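Local coordinates for protein epsin-3 (Saccharomyces cerevisiae, PDB 3ONK) that helps recruit clathrin to the Golgi network and endosomes, binds membranes enriched in phosphatidylinositol-3,5-bisphosphate, and is represented here by its ENTH domain, at residues S29-M32 / D33-S36. Numbering follows the deposited sequence.
Sequences STLM and DQIS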
ATOM      1  N   SER A  29      -9.169  -3.381  -8.886  1.00 19.19           N
ATOM      2  CA  SER A  29      -7.932  -3.111  -9.610  1.00 24.06           C
ATOM      3  C   SER A  29      -7.992  -1.813 -10.409  1.00 19.41           C
ATOM      4  O   SER A  29      -6.978  -1.123 -10.535  1.00 22.56           O
ATOM      5  CB  SER A  29      -7.555  -4.285 -10.522  1.00 20.80           C
ATOM      6  OG  SER A  29      -8.457  -4.364 -11.614  1.00 34.93           O
ATOM      7  N   THR A  30      -9.164  -1.480 -10.953  1.00 18.40           N
ATOM      8  CA  THR A  30      -9.333  -0.228 -11.710  1.00 20.82           C
ATOM      9  C   THR A  30      -9.134   1.034 -10.829  1.00 20.10           C
ATOM     10  O   THR A  30      -8.531   2.022 -11.262  1.00 17.20           O
ATOM     11  CB  THR A  30     -10.710  -0.154 -12.465  1.00 22.96           C
ATOM     12  OG1 THR A  30     -10.719  -1.100 -13.535  1.00 26.76           O
ATOM     13  CG2 THR A  30     -10.922   1.226 -13.072  1.00 25.12           C
ATOM     14  N   LEU A  31      -9.627   0.982  -9.596  1.00 18.85           N
ATOM     15  CA  LEU A  31      -9.446   2.074  -8.652  1.00 18.06           C
ATOM     16  C   LEU A  31      -7.971   2.222  -8.308  1.00 20.19           C
ATOM     17  O   LEU A  31      -7.450   3.343  -8.177  1.00 18.45           O
ATOM     18  CB  LEU A  31     -10.250   1.822  -7.377  1.00 22.21           C
ATOM     19  CG  LEU A  31     -10.095   2.862  -6.261  1.00 23.04           C
ATOM     20  CD1 LEU A  31     -10.623   4.214  -6.702  1.00 20.34           C
ATOM     21  CD2 LEU A  31     -10.806   2.375  -5.007  1.00 19.63           C
ATOM     22  N   MET A  32      -7.299   1.086  -8.162  1.00 17.74           N
ATOM     23  CA  MET A  32      -5.864   1.091  -7.911  1.00 20.45           C
ATOM     24  C   MET A  32      -5.104   1.722  -9.096  1.00 17.90           C
ATOM     25  O   MET A  32      -4.215   2.561  -8.908  1.00 17.77           O
ATOM     26  CB  MET A  32      -5.368  -0.325  -7.625  1.00 20.97           C
ATOM     27  CG  MET A  32      -5.811  -0.895  -6.292  1.00 15.31           C
ATOM     28  SD  MET A  32      -4.836  -2.337  -5.840  1.00 19.59           S
ATOM     29  CE  MET A  32      -5.324  -3.498  -7.128  1.00 35.20           C
ATOM     30  N   ASP A  33      -5.469   1.332 -10.313  1.00 18.16           N
ATOM     31  CA  ASP A  33      -4.877   1.936 -11.512  1.00 21.86           C
ATOM     32  C   ASP A  33      -5.099   3.453 -11.563  1.00 20.89           C
ATOM     33  O   ASP A  33      -4.188   4.209 -11.901  1.00 21.35           O
ATOM     34  CB  ASP A  33      -5.419   1.274 -12.781  1.00 20.74           C
ATOM     35  CG  ASP A  33      -4.382   1.216 -13.904  1.00 23.65           C
ATOM     36  OD1 ASP A  33      -3.177   1.368 -13.622  1.00 31.26           O
ATOM     37  OD2 ASP A  33      -4.772   1.007 -15.068  1.00 36.33           O
ATOM     38  N   GLN A  34      -6.305   3.901 -11.218  1.00 17.63           N
ATOM     39  CA  GLN A  34      -6.590   5.343 -11.178  1.00 16.93           C
ATOM     40  C   GLN A  34      -5.616   6.037 -10.239  1.00 21.47           C
ATOM     41  O   GLN A  34      -5.081   7.106 -10.544  1.00 23.00           O
ATOM     42  CB  GLN A  34      -8.043   5.610 -10.753  1.00 16.66           C
ATOM     43  CG  GLN A  34      -9.078   5.336 -11.865  1.00 20.68           C
ATOM     44  CD  GLN A  34     -10.523   5.434 -11.376  1.00 25.19           C
ATOM     45  OE1 GLN A  34     -10.832   5.031 -10.259  1.00 20.67           O
ATOM     46  NE2 GLN A  34     -11.411   5.952 -12.222  1.00 23.73           N
ATOM     47  N   ILE A  35      -5.374   5.417  -9.088  1.00 17.86           N
ATOM     48  CA  ILE A  35      -4.466   5.987  -8.114  1.00 19.27           C
ATOM     49  C   ILE A  35      -3.023   5.956  -8.634  1.00 18.45           C
ATOM     50  O   ILE A  35      -2.248   6.900  -8.445  1.00 19.07           O
ATOM     51  CB  ILE A  35      -4.605   5.264  -6.763  1.00 17.55           C
ATOM     52  CG1 ILE A  35      -5.960   5.615  -6.122  1.00 17.11           C
ATOM     53  CG2 ILE A  35      -3.479   5.653  -5.858  1.00 17.27           C
ATOM     54  CD1 ILE A  35      -6.441   4.593  -5.100  1.00 16.86           C
ATOM     55  N   SER A  36      -2.673   4.861  -9.296  1.00 18.25           N
ATOM     56  CA  SER A  36      -1.383   4.747  -9.942  1.00 17.89           C
ATOM     57  C   SER A  36      -1.153   5.918 -10.896  1.00 21.72           C
ATOM     58  O   SER A  36      -0.068   6.491 -10.925  1.00 25.55           O
ATOM     59  CB  SER A  36      -1.271   3.400 -10.672  1.00 15.63           C
ATOM     60  OG  SER A  36      -0.009   3.269 -11.280  1.00 20.93           O
TER
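Leu31 and Ile35, one turn apart, meet on the more closely packed side of the helix: Ile35 sets its terminal methyl CD1 4.2 Å from Leu31 CG, the branch point of the leucine. Ile35 keeps CG1 beside its backbone N (chi1 -70°), which bends that branch back over the preceding turn, with CG1 3.4 Å from Leu31 O. The turn illustrates, in the all-helical ENTH domain, how a short helix (29-38) is packed against two others, 11-19 through Leu31, Gln34 and Ile35 and 64-80 through Met32 and Ser36. Leu31 touches Glu18 and Ala19, Ile35 touches Lys15, and Met32 rests on Leu73 and Tyr76. Asp33 stands at the border of this packed region: it carries its carboxylate away from the preceding turn, and OD1 makes a weak hydrogen bond to Tyr76 OH on helix 64-80. Four successive i to i+4 bonds hold the backbone, each amide of 33-36 donating to the carbonyl four residues earlier. Ser36 N to Met32 O is the shortest at 2.8 Å, with the donor in the carbonyl plane; in the other three the donor is tilted from that plane by 21° to 27°.

The solvent side, with the exposed Ser29, Thr30 and Gln34, is looser. Gln34 runs back along the turn, its CG 3.4 Å from Thr30 O, and its side chain, which also touches Lys15, crosses that of Leu31 at about a right angle. The amide oxygen OE1 comes 3.7 Å from Leu31 CD1, a polar end against a methyl group.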